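Local coordinates for beta-1,4-galactanase (PDB 1HJS), which hydrolyses beta-1,4-galactosidic linkages in type I arabinogalactans, as a family 53 glycoside hydrolase, at residues A[5-10]-A[42-47]; A[172-177]-A[206-211]; A[176-181]-A[242-247]; A[183-188]-A[231-236]; A[225-230]-A[284-289]. All blocks are in the same frame, centred on the assembly; numbering follows the deposited sequence.

Interaction 1 (A[5-10]-A[42-47]); sequences RGVDWS and NTVRQR. With SO4 (sulfate ion), chain H.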
# COMPACT_ATOMS: atom_id res chain seq x y z
N ARG A 5 -7.02 -1.03 -9.96
CA ARG A 5 -7.15 0.43 -9.97
C ARG A 5 -7.65 0.71 -8.57
O ARG A 5 -8.84 0.55 -8.30
CB ARG A 5 -8.19 0.88 -11.00
CG ARG A 5 -7.87 0.49 -12.44
CD ARG A 5 -8.91 1.10 -13.39
NE ARG A 5 -10.26 0.68 -13.03
CZ ARG A 5 -10.80 -0.49 -13.35
NH1 ARG A 5 -10.10 -1.37 -14.06
NH2 ARG A 5 -12.03 -0.79 -12.96
N GLY A 6 -6.77 1.12 -7.67
CA GLY A 6 -7.25 1.34 -6.32
C GLY A 6 -6.77 2.53 -5.52
O GLY A 6 -6.03 3.40 -5.99
N VAL A 7 -7.24 2.56 -4.28
CA VAL A 7 -6.88 3.59 -3.32
C VAL A 7 -6.79 2.91 -1.97
O VAL A 7 -7.39 1.84 -1.76
CB VAL A 7 -7.95 4.71 -3.23
CG1 VAL A 7 -8.21 5.31 -4.59
CG2 VAL A 7 -9.25 4.15 -2.62
N ASP A 8 -6.03 3.50 -1.07
CA ASP A 8 -5.94 2.99 0.28
C ASP A 8 -6.98 3.85 1.01
O ASP A 8 -6.84 5.07 1.06
CB ASP A 8 -4.55 3.23 0.86
CG ASP A 8 -4.38 2.64 2.25
OD1 ASP A 8 -5.23 2.90 3.12
OD2 ASP A 8 -3.39 1.91 2.47
N TRP A 9 -8.03 3.23 1.54
CA TRP A 9 -9.09 3.98 2.21
C TRP A 9 -9.18 3.66 3.70
O TRP A 9 -10.22 3.88 4.33
CB TRP A 9 -10.43 3.68 1.52
CG TRP A 9 -11.04 2.35 1.89
CD1 TRP A 9 -10.39 1.18 2.13
CD2 TRP A 9 -12.44 2.08 2.06
NE1 TRP A 9 -11.29 0.18 2.44
CE2 TRP A 9 -12.55 0.71 2.40
CE3 TRP A 9 -13.60 2.85 1.96
CZ2 TRP A 9 -13.79 0.10 2.64
CZ3 TRP A 9 -14.84 2.24 2.20
CH2 TRP A 9 -14.92 0.88 2.54
N SER A 10 -8.08 3.17 4.26
CA SER A 10 -8.02 2.78 5.67
C SER A 10 -8.70 3.70 6.68
O SER A 10 -9.39 3.23 7.58
CB SER A 10 -6.56 2.58 6.09
OG SER A 10 -5.90 1.66 5.24
N ASN A 42 -11.52 -0.41 -8.31
CA ASN A 42 -11.95 -1.81 -8.23
C ASN A 42 -11.29 -2.56 -7.08
O ASN A 42 -11.60 -3.72 -6.82
CB ASN A 42 -11.71 -2.55 -9.55
CG ASN A 42 -10.23 -2.78 -9.85
OD1 ASN A 42 -9.35 -2.46 -9.06
ND2 ASN A 42 -9.96 -3.37 -11.01
N THR A 43 -10.40 -1.87 -6.36
CA THR A 43 -9.70 -2.49 -5.24
C THR A 43 -9.34 -1.45 -4.19
O THR A 43 -8.92 -0.34 -4.52
CB THR A 43 -8.37 -3.14 -5.71
OG1 THR A 43 -8.61 -3.94 -6.88
CG2 THR A 43 -7.80 -4.03 -4.60
N VAL A 44 -9.50 -1.81 -2.93
CA VAL A 44 -9.14 -0.91 -1.85
C VAL A 44 -8.07 -1.55 -0.99
O VAL A 44 -8.10 -2.76 -0.71
CB VAL A 44 -10.35 -0.52 -0.95
CG1 VAL A 44 -11.31 0.37 -1.74
CG2 VAL A 44 -11.06 -1.77 -0.44
N ARG A 45 -7.09 -0.74 -0.61
CA ARG A 45 -5.98 -1.17 0.22
C ARG A 45 -6.29 -0.77 1.66
O ARG A 45 -6.84 0.31 1.90
CB ARG A 45 -4.70 -0.49 -0.27
CG ARG A 45 -3.41 -0.86 0.44
CD ARG A 45 -2.28 -0.10 -0.25
NE ARG A 45 -0.93 -0.38 0.23
CZ ARG A 45 -0.25 0.43 1.04
NH1 ARG A 45 -0.80 1.56 1.48
NH2 ARG A 45 1.02 0.15 1.33
N GLN A 46 -5.93 -1.62 2.61
CA GLN A 46 -6.19 -1.36 4.03
C GLN A 46 -5.00 -1.77 4.90
O GLN A 46 -4.49 -2.89 4.78
CB GLN A 46 -7.44 -2.13 4.47
CG GLN A 46 -8.67 -1.84 3.63
CD GLN A 46 -9.89 -2.66 4.05
OE1 GLN A 46 -10.93 -2.59 3.41
NE2 GLN A 46 -9.75 -3.42 5.13
N ARG A 47 -4.57 -0.88 5.78
CA ARG A 47 -3.45 -1.19 6.66
C ARG A 47 -3.96 -1.94 7.88
O ARG A 47 -4.99 -1.58 8.46
CB ARG A 47 -2.71 0.08 7.10
CG ARG A 47 -3.60 1.18 7.67
CD ARG A 47 -2.77 2.37 8.17
NE ARG A 47 -3.61 3.53 8.45
CZ ARG A 47 -4.03 4.40 7.53
NH1 ARG A 47 -3.70 4.24 6.26
NH2 ARG A 47 -4.82 5.41 7.88
S SO4 H . -12.58 -4.40 -13.73
O1 SO4 H . -13.22 -4.87 -15.14
O2 SO4 H . -11.15 -4.53 -13.92
O3 SO4 H . -12.95 -3.18 -13.46
O4 SO4 H . -13.03 -5.41 -12.81
O HOH W 1 -2.05 2.40 4.70
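Strands 4-8 and 43-48, parallel neighbours in the (beta/alpha)8 barrel, carry a charge network at their C-terminal ends. Asp-8 is its centre: with CG anti to the backbone N (chi1 -177°), Asp-8 OD2 makes a salt bridge to Arg-45 NH1 at 2.8 Å. The two side chains cross obliquely, carboxylate and guanidinium planes 70° apart, and the hydrogen bond within the salt bridge is bent and weak. Asp-8 OD1 faces Arg-47 NH1 in a long salt bridge of 3.7 Å, and a water links that nitrogen to OD2. Ser-10 OG donates to the syn lone pair of Asp-8 OD1 (2.5 Å), while Ser-10 N meets the same oxygen in an Asx turn. An alanine at Asp-8 would remove both carboxylate oxygens and probably loosen both arginines and the Ser-10 turn. One shell out, Arg-45 NH2 bridges to the probable nucleophile Glu-245, and Arg-47 NH2 to Glu-297. On the opposite face, Val-44 CB sits over the Trp-9 five-membered ring, 3.8 Å from its centroid. Trp-9 NE1 donates in the ring plane to Gln-46 OE1 at 3.0 Å; Gln-46 NE2 bonds Asn-62. Arg-5 NH2 points straight at O3 of a sulfate, probably from the crystallisation liquor, 2.6 Å away.

Interaction 2 (A[172-177]-A[206-211]); sequences KPKIMI and FDMMGV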
# COMPACT_ATOMS: atom_id res chain seq x y z
N LYS A 172 -6.85 -18.10 -2.61
CA LYS A 172 -5.67 -17.53 -1.96
C LYS A 172 -5.37 -16.16 -2.56
O LYS A 172 -5.66 -15.90 -3.72
CB LYS A 172 -4.45 -18.42 -2.18
CG LYS A 172 -3.92 -19.08 -0.93
CD LYS A 172 -4.94 -20.02 -0.38
CE LYS A 172 -4.47 -20.67 0.90
NZ LYS A 172 -5.52 -21.63 1.34
N PRO A 173 -4.78 -15.26 -1.76
CA PRO A 173 -4.45 -13.93 -2.28
C PRO A 173 -3.06 -13.97 -2.90
O PRO A 173 -2.31 -14.92 -2.67
CB PRO A 173 -4.46 -13.07 -1.03
CG PRO A 173 -3.84 -14.01 -0.02
CD PRO A 173 -4.55 -15.33 -0.31
N LYS A 174 -2.74 -12.96 -3.68
CA LYS A 174 -1.40 -12.86 -4.24
C LYS A 174 -0.58 -12.31 -3.08
O LYS A 174 -1.02 -11.41 -2.36
CB LYS A 174 -1.38 -11.89 -5.42
CG LYS A 174 -2.09 -12.43 -6.66
CD LYS A 174 -2.10 -11.40 -7.78
CE LYS A 174 -2.76 -11.96 -9.04
NZ LYS A 174 -2.89 -10.92 -10.11
N ILE A 175 0.62 -12.86 -2.88
CA ILE A 175 1.46 -12.41 -1.78
C ILE A 175 2.44 -11.35 -2.28
O ILE A 175 3.17 -11.56 -3.25
CB ILE A 175 2.22 -13.59 -1.15
CG1 ILE A 175 1.21 -14.60 -0.60
CG2 ILE A 175 3.13 -13.10 -0.04
CD1 ILE A 175 1.82 -15.89 -0.10
N MET A 176 2.46 -10.21 -1.60
CA MET A 176 3.32 -9.11 -2.00
C MET A 176 4.35 -8.66 -0.98
O MET A 176 4.10 -8.69 0.22
CB MET A 176 2.44 -7.90 -2.36
CG MET A 176 3.22 -6.60 -2.56
SD MET A 176 2.11 -5.19 -2.69
CE MET A 176 1.47 -5.41 -4.33
N ILE A 177 5.51 -8.26 -1.48
CA ILE A 177 6.58 -7.71 -0.66
C ILE A 177 6.60 -6.26 -1.12
O ILE A 177 6.65 -5.97 -2.32
CB ILE A 177 7.94 -8.39 -0.92
CG1 ILE A 177 7.94 -9.78 -0.28
CG2 ILE A 177 9.07 -7.55 -0.34
CD1 ILE A 177 9.20 -10.60 -0.54
N PHE A 206 6.45 -15.74 -2.97
CA PHE A 206 5.62 -14.56 -3.14
C PHE A 206 5.30 -14.31 -4.60
O PHE A 206 5.95 -14.88 -5.49
CB PHE A 206 6.25 -13.32 -2.47
CG PHE A 206 7.52 -12.85 -3.11
CD1 PHE A 206 8.70 -13.57 -2.97
CD2 PHE A 206 7.55 -11.65 -3.82
CE1 PHE A 206 9.89 -13.12 -3.53
CE2 PHE A 206 8.74 -11.18 -4.39
CZ PHE A 206 9.91 -11.92 -4.24
N ASP A 207 4.31 -13.47 -4.86
CA ASP A 207 3.86 -13.23 -6.22
C ASP A 207 4.00 -11.82 -6.77
O ASP A 207 4.05 -11.62 -7.99
CB ASP A 207 2.38 -13.63 -6.31
CG ASP A 207 2.11 -14.96 -5.64
OD1 ASP A 207 2.62 -15.97 -6.14
OD2 ASP A 207 1.39 -14.99 -4.62
N MET A 208 4.08 -10.84 -5.89
CA MET A 208 4.15 -9.45 -6.33
C MET A 208 5.19 -8.61 -5.61
O MET A 208 5.56 -8.87 -4.47
CB MET A 208 2.80 -8.78 -6.12
CG MET A 208 1.60 -9.52 -6.66
SD MET A 208 0.08 -8.60 -6.24
CE MET A 208 0.05 -7.40 -7.58
N MET A 209 5.65 -7.58 -6.31
CA MET A 209 6.59 -6.62 -5.77
C MET A 209 5.89 -5.28 -5.84
O MET A 209 5.53 -4.81 -6.92
CB MET A 209 7.88 -6.57 -6.60
CG MET A 209 8.68 -7.85 -6.56
SD MET A 209 10.24 -7.69 -7.45
CE MET A 209 11.13 -9.07 -6.73
N GLY A 210 5.66 -4.67 -4.68
CA GLY A 210 5.00 -3.38 -4.66
C GLY A 210 6.00 -2.30 -4.27
O GLY A 210 6.95 -2.57 -3.55
N VAL A 211 5.78 -1.09 -4.77
CA VAL A 211 6.66 0.01 -4.44
C VAL A 211 5.86 1.27 -4.15
O VAL A 211 4.77 1.45 -4.70
CB VAL A 211 7.63 0.35 -5.60
CG1 VAL A 211 8.48 -0.86 -5.94
CG2 VAL A 211 6.84 0.83 -6.82
O HOH W 2 -0.31 -16.77 -3.48
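Within a beta-alpha-beta unit of the barrel, strand 174-179 pairs in parallel with strand 208-212, helix 185-196 making the connection. Backbone hydrogen bonds set the register. Ile-175 O is gripped twice, by Asp-207 N at 2.7 Å and by Met-208 N; farther along, Ile-177 N donates to Met-208 O and Gly-210 N returns an almost straight bond to Ile-177 O at 2.9 Å. One side chain joins this polar pattern: the anti lone pair of Asp-207 OD2 takes Ile-175 N at 2.9 Å, nearly linearly (176°), and a water ties the same oxygen to Pro-173 O. An aromatic contact lies on the outer face, where Ile-177 CD1 stands above the centre of the Phe-206 ring, 3.6 Å from the centroid and 4° off the normal, a CH-pi contact. Methionine side chains pack on the inner face. Met-176 and Met-208 touch through their CB atoms (3.9 Å), and the thioether of Met-176 runs over Gly-210, where any CB would collide with SD. Lys-174 NZ finds its partners in Tyr-4 and Glu-240, but the root of its chain stays in the contact: Met-208 SD lies 3.7 Å from Lys-174 CB.

Interaction 3 (A[176-181]-A[242-247]); sequences MIHLDN and AVVETN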
# COMPACT_ATOMS: atom_id res chain seq x y z
N MET A 176 2.46 -10.21 -1.60
CA MET A 176 3.32 -9.11 -2.00
C MET A 176 4.35 -8.66 -0.98
O MET A 176 4.10 -8.69 0.22
CB MET A 176 2.44 -7.90 -2.36
CG MET A 176 3.22 -6.60 -2.56
SD MET A 176 2.11 -5.19 -2.69
CE MET A 176 1.47 -5.41 -4.33
N ILE A 177 5.51 -8.26 -1.48
CA ILE A 177 6.58 -7.71 -0.66
C ILE A 177 6.60 -6.26 -1.12
O ILE A 177 6.65 -5.97 -2.32
CB ILE A 177 7.94 -8.39 -0.92
CG1 ILE A 177 7.94 -9.78 -0.28
CG2 ILE A 177 9.07 -7.55 -0.34
CD1 ILE A 177 9.20 -10.60 -0.54
N HIS A 178 6.56 -5.35 -0.15
CA HIS A 178 6.49 -3.92 -0.43
C HIS A 178 7.66 -3.10 0.11
O HIS A 178 7.91 -3.08 1.31
CB HIS A 178 5.17 -3.39 0.16
CG HIS A 178 5.02 -1.90 0.12
ND1 HIS A 178 4.19 -1.22 0.98
CD2 HIS A 178 5.59 -0.96 -0.67
CE1 HIS A 178 4.26 0.08 0.72
NE2 HIS A 178 5.10 0.26 -0.28
N LEU A 179 8.36 -2.43 -0.80
CA LEU A 179 9.50 -1.57 -0.47
C LEU A 179 9.16 -0.13 -0.88
O LEU A 179 8.34 0.10 -1.77
CB LEU A 179 10.75 -2.02 -1.23
CG LEU A 179 11.65 -3.10 -0.61
CD1 LEU A 179 10.83 -4.23 -0.04
CD2 LEU A 179 12.63 -3.59 -1.68
N ASP A 180 9.79 0.84 -0.22
CA ASP A 180 9.55 2.24 -0.56
C ASP A 180 10.45 2.65 -1.73
O ASP A 180 11.15 1.81 -2.31
CB ASP A 180 9.86 3.13 0.66
CG ASP A 180 11.34 3.18 0.99
OD1 ASP A 180 12.01 2.13 0.86
OD2 ASP A 180 11.82 4.26 1.37
N ASN A 181 10.41 3.93 -2.09
CA ASN A 181 11.23 4.48 -3.17
C ASN A 181 11.35 3.59 -4.42
O ASN A 181 12.44 3.15 -4.78
CB ASN A 181 12.63 4.82 -2.65
CG ASN A 181 12.61 5.86 -1.54
OD1 ASN A 181 11.69 6.67 -1.45
ND2 ASN A 181 13.63 5.83 -0.68
N ALA A 242 3.47 -3.43 -8.91
CA ALA A 242 2.48 -2.39 -8.65
C ALA A 242 3.01 -1.24 -7.80
O ALA A 242 3.87 -1.42 -6.94
CB ALA A 242 1.26 -3.00 -7.96
N VAL A 243 2.48 -0.05 -8.07
CA VAL A 243 2.82 1.12 -7.29
C VAL A 243 1.67 1.06 -6.29
O VAL A 243 0.51 1.29 -6.66
CB VAL A 243 2.73 2.41 -8.13
CG1 VAL A 243 2.80 3.63 -7.21
CG2 VAL A 243 3.89 2.45 -9.13
N VAL A 244 1.98 0.74 -5.05
CA VAL A 244 0.95 0.59 -4.03
C VAL A 244 0.66 1.82 -3.17
O VAL A 244 -0.24 1.80 -2.33
CB VAL A 244 1.28 -0.62 -3.13
CG1 VAL A 244 1.40 -1.86 -3.99
CG2 VAL A 244 2.58 -0.39 -2.37
N GLU A 245 1.43 2.88 -3.39
CA GLU A 245 1.23 4.14 -2.67
C GLU A 245 1.74 5.28 -3.54
O GLU A 245 2.85 5.21 -4.07
CB GLU A 245 1.99 4.15 -1.34
CG GLU A 245 1.27 3.48 -0.18
CD GLU A 245 1.94 3.75 1.16
OE1 GLU A 245 2.47 4.86 1.35
OE2 GLU A 245 1.92 2.85 2.03
N THR A 246 0.92 6.31 -3.70
CA THR A 246 1.30 7.49 -4.47
C THR A 246 0.33 8.63 -4.15
O THR A 246 -0.80 8.39 -3.71
CB THR A 246 1.33 7.21 -6.00
OG1 THR A 246 2.02 8.28 -6.67
CG2 THR A 246 -0.08 7.11 -6.56
N ASN A 247 0.80 9.85 -4.36
CA ASN A 247 0.02 11.07 -4.09
C ASN A 247 0.46 12.15 -5.07
O ASN A 247 1.56 12.09 -5.63
CB ASN A 247 0.36 11.64 -2.70
CG ASN A 247 -0.47 11.05 -1.56
OD1 ASN A 247 -0.21 11.36 -0.40
ND2 ASN A 247 -1.47 10.24 -1.88
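Met-176 opens the segment by pointing into the barrel, tip to tip with Val-244. Its bent end places SD and CE together against one methyl, and Met-176 CE is 3.6 Å from Val-244 CG1. The same Met-176 CE brushes Ala-242 CB more loosely, at 4.4 Å. Ile-177 turns to the outer side, leaving the interior to His-178, whose CG is anti to the backbone N (chi1 172°). The imidazole lies beneath Val-244, with CG2 poised over the ring centre, 3.4 Å from the centroid and 14° off the normal, in a close CH-pi contact. At the ring edge, near its plane, is Glu-245 OE2, 3.9 Å from His-178 CE1, the carboxylate turned 67° against the imidazole. The contact has no hydrogen bond of its own: His-178 NE2 bonds Ser-212 OG, while Glu-245, the probable nucleophile, is held by Tyr-214 and Arg-45. His-178 also touches the probable proton donor Glu-135. Leu-179 again faces outward, and Asp-180 pairs with Arg-137. Strand 208-212 runs between the two strands in the sheet, so they meet across the barrel interior, while Ile-177 and Leu-179 pack on helix 185-196 and Val-243 on helix 270-285.

Interaction 4 (A[183-188]-A[231-236]); sequences WDWGTQ and DNMAKT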
# COMPACT_ATOMS: atom_id res chain seq x y z
N TRP A 183 11.49 4.27 -7.34
CA TRP A 183 12.37 4.85 -8.36
C TRP A 183 13.84 4.50 -8.13
O TRP A 183 14.66 4.65 -9.04
CB TRP A 183 12.24 6.38 -8.35
CG TRP A 183 12.44 6.97 -6.99
CD1 TRP A 183 11.47 7.24 -6.06
CD2 TRP A 183 13.69 7.31 -6.37
NE1 TRP A 183 12.03 7.72 -4.91
CE2 TRP A 183 13.39 7.78 -5.07
CE3 TRP A 183 15.02 7.26 -6.79
CZ2 TRP A 183 14.39 8.20 -4.18
CZ3 TRP A 183 16.02 7.68 -5.90
CH2 TRP A 183 15.69 8.15 -4.61
N ASP A 184 14.16 4.05 -6.93
CA ASP A 184 15.53 3.72 -6.55
C ASP A 184 15.90 2.27 -6.87
O ASP A 184 15.85 1.40 -5.99
CB ASP A 184 15.73 3.99 -5.06
CG ASP A 184 17.17 3.87 -4.62
OD1 ASP A 184 18.03 3.47 -5.44
OD2 ASP A 184 17.45 4.16 -3.43
N TRP A 185 16.29 2.01 -8.12
CA TRP A 185 16.67 0.67 -8.54
C TRP A 185 17.79 0.09 -7.67
O TRP A 185 17.73 -1.08 -7.26
CB TRP A 185 17.11 0.68 -10.01
CG TRP A 185 17.85 -0.57 -10.44
CD1 TRP A 185 19.12 -0.63 -10.95
CD2 TRP A 185 17.38 -1.92 -10.37
NE1 TRP A 185 19.47 -1.94 -11.20
CE2 TRP A 185 18.41 -2.75 -10.86
CE3 TRP A 185 16.18 -2.52 -9.95
CZ2 TRP A 185 18.29 -4.14 -10.94
CZ3 TRP A 185 16.05 -3.90 -10.03
CH2 TRP A 185 17.10 -4.70 -10.52
N GLY A 186 18.81 0.89 -7.40
CA GLY A 186 19.92 0.41 -6.59
C GLY A 186 19.47 -0.23 -5.29
O GLY A 186 19.95 -1.30 -4.91
N THR A 187 18.54 0.42 -4.61
CA THR A 187 18.04 -0.11 -3.34
C THR A 187 17.14 -1.32 -3.53
O THR A 187 17.24 -2.30 -2.78
CB THR A 187 17.30 0.99 -2.55
OG1 THR A 187 18.23 2.03 -2.23
CG2 THR A 187 16.71 0.43 -1.27
N GLN A 188 16.26 -1.28 -4.52
CA GLN A 188 15.37 -2.42 -4.79
C GLN A 188 16.25 -3.65 -5.04
O GLN A 188 16.03 -4.72 -4.47
CB GLN A 188 14.50 -2.17 -6.02
CG GLN A 188 13.53 -0.98 -5.94
CD GLN A 188 12.42 -1.19 -4.92
OE1 GLN A 188 11.85 -2.27 -4.81
NE2 GLN A 188 12.10 -0.13 -4.18
N ASP A 231 11.24 -1.57 -14.75
CA ASP A 231 11.67 -2.42 -15.87
C ASP A 231 12.75 -3.40 -15.39
O ASP A 231 12.72 -4.58 -15.72
CB ASP A 231 12.23 -1.58 -17.01
CG ASP A 231 11.17 -1.17 -18.04
OD1 ASP A 231 9.99 -1.56 -17.90
OD2 ASP A 231 11.53 -0.47 -19.00
N ASN A 232 13.70 -2.89 -14.62
CA ASN A 232 14.79 -3.73 -14.12
C ASN A 232 14.29 -4.80 -13.15
O ASN A 232 14.75 -5.94 -13.19
CB ASN A 232 15.85 -2.86 -13.43
CG ASN A 232 16.61 -1.99 -14.41
OD1 ASN A 232 16.56 -2.21 -15.62
ND2 ASN A 232 17.32 -1.00 -13.89
N MET A 233 13.34 -4.43 -12.29
CA MET A 233 12.78 -5.37 -11.34
C MET A 233 12.04 -6.47 -12.09
O MET A 233 12.15 -7.66 -11.75
CB MET A 233 11.80 -4.65 -10.41
CG MET A 233 12.44 -3.64 -9.49
SD MET A 233 11.23 -2.59 -8.64
CE MET A 233 10.36 -3.83 -7.65
N ALA A 234 11.30 -6.07 -13.12
CA ALA A 234 10.52 -7.01 -13.92
C ALA A 234 11.37 -8.04 -14.65
O ALA A 234 11.09 -9.24 -14.62
CB ALA A 234 9.66 -6.25 -14.93
N LYS A 235 12.43 -7.59 -15.31
CA LYS A 235 13.23 -8.54 -16.05
C LYS A 235 14.15 -9.38 -15.16
O LYS A 235 14.59 -10.45 -15.56
CB LYS A 235 14.04 -7.82 -17.12
CG LYS A 235 15.35 -7.32 -16.64
CD LYS A 235 16.42 -7.63 -17.66
CE LYS A 235 16.68 -6.45 -18.56
NZ LYS A 235 17.90 -6.63 -19.38
N THR A 236 14.43 -8.90 -13.94
CA THR A 236 15.29 -9.66 -13.04
C THR A 236 14.54 -10.79 -12.33
O THR A 236 15.03 -11.91 -12.28
CB THR A 236 15.94 -8.77 -11.95
OG1 THR A 236 16.69 -7.72 -12.55
CG2 THR A 236 16.87 -9.60 -11.07
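Trp-185, near the start of helix 185-196, lays the face of its indole on helix 223-237, and the tightest packing is there. Its CG is anti to the backbone N (chi1 165°), which swings the ring across the neighbouring helix. Asn-232 CB stands over the six-membered ring, 3.3 Å from the centroid and only 4° off the normal, a CH-pi contact. The amide continues over the same face at a steep 66° to the ring, with Asn-232 ND2 3.5 Å from Trp-185 CD1. Deeper in, Met-233 runs past the ring in the opposite direction, its CG 3.7 Å from Trp-185 CZ3. The end of Met-233 bends round to Gln-188, where CE is 3.6 Å from OE1. An alanine in place of Trp-185 would remove the ring beneath Asn-232 and beside Met-233, and would probably weaken the seam between the two helices. The outer side is looser. Thr-236 OG1 comes only to 3.7 Å from Trp-185 CH2, being tied instead to its own helix through Asn-232 O at 2.7 Å, and it bonds a glycol molecule probably left by crystallisation. No hydrogen bond crosses the contact; Asp-184 is the N-cap, its OD1 taking a weak bond from Thr-187 N, while its OD2 also accepts from Thr-187 OG1 at 2.6 Å. Two successive outer helices packed side by side in this way are characteristic of the (beta/alpha)8 barrel.

Interaction 5 (A[225-230]-A[284-289]); sequences ALKSSL and VSSVSR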
# COMPACT_ATOMS: atom_id res chain seq x y z
N ALA A 225 13.05 7.55 -13.73
CA ALA A 225 13.71 6.64 -12.80
C ALA A 225 12.76 5.51 -12.39
O ALA A 225 13.19 4.38 -12.18
CB ALA A 225 14.18 7.39 -11.56
N LEU A 226 11.47 5.82 -12.27
CA LEU A 226 10.49 4.81 -11.90
C LEU A 226 10.40 3.78 -13.02
O LEU A 226 10.45 2.57 -12.78
CB LEU A 226 9.11 5.44 -11.68
CG LEU A 226 7.99 4.46 -11.33
CD1 LEU A 226 8.30 3.76 -10.02
CD2 LEU A 226 6.66 5.20 -11.24
N LYS A 227 10.28 4.27 -14.25
CA LYS A 227 10.19 3.38 -15.41
C LYS A 227 11.39 2.45 -15.48
O LYS A 227 11.24 1.24 -15.63
CB LYS A 227 10.09 4.21 -16.70
CG LYS A 227 10.30 3.40 -17.98
CD LYS A 227 9.29 2.26 -18.12
CE LYS A 227 9.43 1.58 -19.48
NZ LYS A 227 8.53 0.40 -19.64
N SER A 228 12.59 3.02 -15.36
CA SER A 228 13.81 2.23 -15.42
C SER A 228 13.90 1.21 -14.29
O SER A 228 14.24 0.05 -14.52
CB SER A 228 15.03 3.16 -15.37
OG SER A 228 16.23 2.41 -15.50
N SER A 229 13.58 1.64 -13.08
CA SER A 229 13.63 0.75 -11.92
C SER A 229 12.64 -0.41 -12.06
O SER A 229 13.01 -1.57 -11.91
CB SER A 229 13.32 1.53 -10.64
OG SER A 229 13.41 0.70 -9.49
N LEU A 230 11.38 -0.10 -12.36
CA LEU A 230 10.38 -1.14 -12.51
C LEU A 230 10.76 -2.11 -13.63
O LEU A 230 10.64 -3.32 -13.48
CB LEU A 230 9.00 -0.52 -12.78
CG LEU A 230 8.45 0.38 -11.67
CD1 LEU A 230 7.01 0.78 -11.99
CD2 LEU A 230 8.51 -0.34 -10.33
N VAL A 284 3.43 2.10 -15.16
CA VAL A 284 3.27 0.75 -14.64
C VAL A 284 2.81 -0.20 -15.75
O VAL A 284 3.34 -1.30 -15.88
CB VAL A 284 2.24 0.71 -13.49
CG1 VAL A 284 1.96 -0.73 -13.09
CG2 VAL A 284 2.77 1.50 -12.29
N SER A 285 1.84 0.23 -16.54
CA SER A 285 1.33 -0.61 -17.62
C SER A 285 2.37 -0.90 -18.69
O SER A 285 2.26 -1.90 -19.39
CB SER A 285 0.09 0.04 -18.26
OG SER A 285 -1.00 0.05 -17.35
N SER A 286 3.36 -0.03 -18.82
CA SER A 286 4.40 -0.21 -19.83
C SER A 286 5.45 -1.20 -19.36
O SER A 286 6.36 -1.57 -20.12
CB SER A 286 5.09 1.12 -20.15
OG SER A 286 5.98 1.49 -19.11
N VAL A 287 5.33 -1.64 -18.12
CA VAL A 287 6.27 -2.58 -17.53
C VAL A 287 5.75 -4.01 -17.64
O VAL A 287 4.55 -4.24 -17.52
CB VAL A 287 6.53 -2.25 -16.04
CG1 VAL A 287 7.47 -3.29 -15.42
CG2 VAL A 287 7.13 -0.86 -15.93
N SER A 288 6.65 -4.95 -17.90
CA SER A 288 6.25 -6.35 -18.00
C SER A 288 5.60 -6.77 -16.68
O SER A 288 6.22 -6.71 -15.62
CB SER A 288 7.48 -7.23 -18.28
OG SER A 288 7.11 -8.59 -18.35
N ARG A 289 4.34 -7.18 -16.76
CA ARG A 289 3.57 -7.60 -15.60
C ARG A 289 3.26 -6.46 -14.63
O ARG A 289 3.06 -6.71 -13.44
CB ARG A 289 4.28 -8.73 -14.85
CG ARG A 289 4.75 -9.87 -15.75
CD ARG A 289 5.13 -11.08 -14.92
NE ARG A 289 4.01 -12.01 -14.80
CZ ARG A 289 3.99 -13.06 -13.97
NH1 ARG A 289 5.02 -13.32 -13.18
NH2 ARG A 289 2.92 -13.85 -13.95
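Lys-227 can be followed outward from helix 223-237 to segment 284-289, which begins on helix 270-285. From its CB the chain sets off with CG anti to the backbone N (chi1 167°), then turns sharply about the next bond (chi2 58°) and runs extended to the tip. That bend brings the aliphatic part alongside Ser-286: CD and CE of Lys-227 both lie 3.5 Å from Ser-286 OG. At the tip, Lys-227 NZ donates to Ser-286 OG at 2.8 Å, while Ser-286 O, though near, is badly angled for a bond. The ammonium has a second partner in its own helix, a salt bridge to Asp-231, and Ser-286 OG is itself bonded to Ile-283 O. Below this polar contact lies the apolar part. Leu-230 CB packs on Val-287 CG2 at 3.7 Å, and the other methyl, Val-287 CG1, rests 3.7 Å from Leu-230 O. Leu-230 CD1 reaches Val-284 CG2 more distantly, at 4.3 Å. Both Leu-230 and Val-287 also touch Ile-241, so helix 223-237 and segment 284-289 meet above strand 240-245. Such a helix-strand-helix succession, with the outer layer closing over the intervening strand, belongs to the repeating architecture of the (beta/alpha)8 barrel.

How the interactions relate
From the N terminus, interaction 1 closes first, joining the first two barrel strands before any other contact opens. Interactions 2 and 3 both start from strand 174-179: interaction 2 pairs it with the next strand, 208-212, and interaction 3 spans the interior to strand 240-245. Interaction 4, between outer helices, crosses interaction 2 and nests inside the loop of interaction 3. Interaction 5 crosses interactions 3 and 4, carrying the outer layer on to segment 284-289; it shares helix 223-237 with interaction 4. Interactions 1 and 3 meet in the barrel interior through the salt bridge of Arg-45 to Glu-245, while Val-211 packs strand 208-212 against Gln-188, Leu-230 and Met-233.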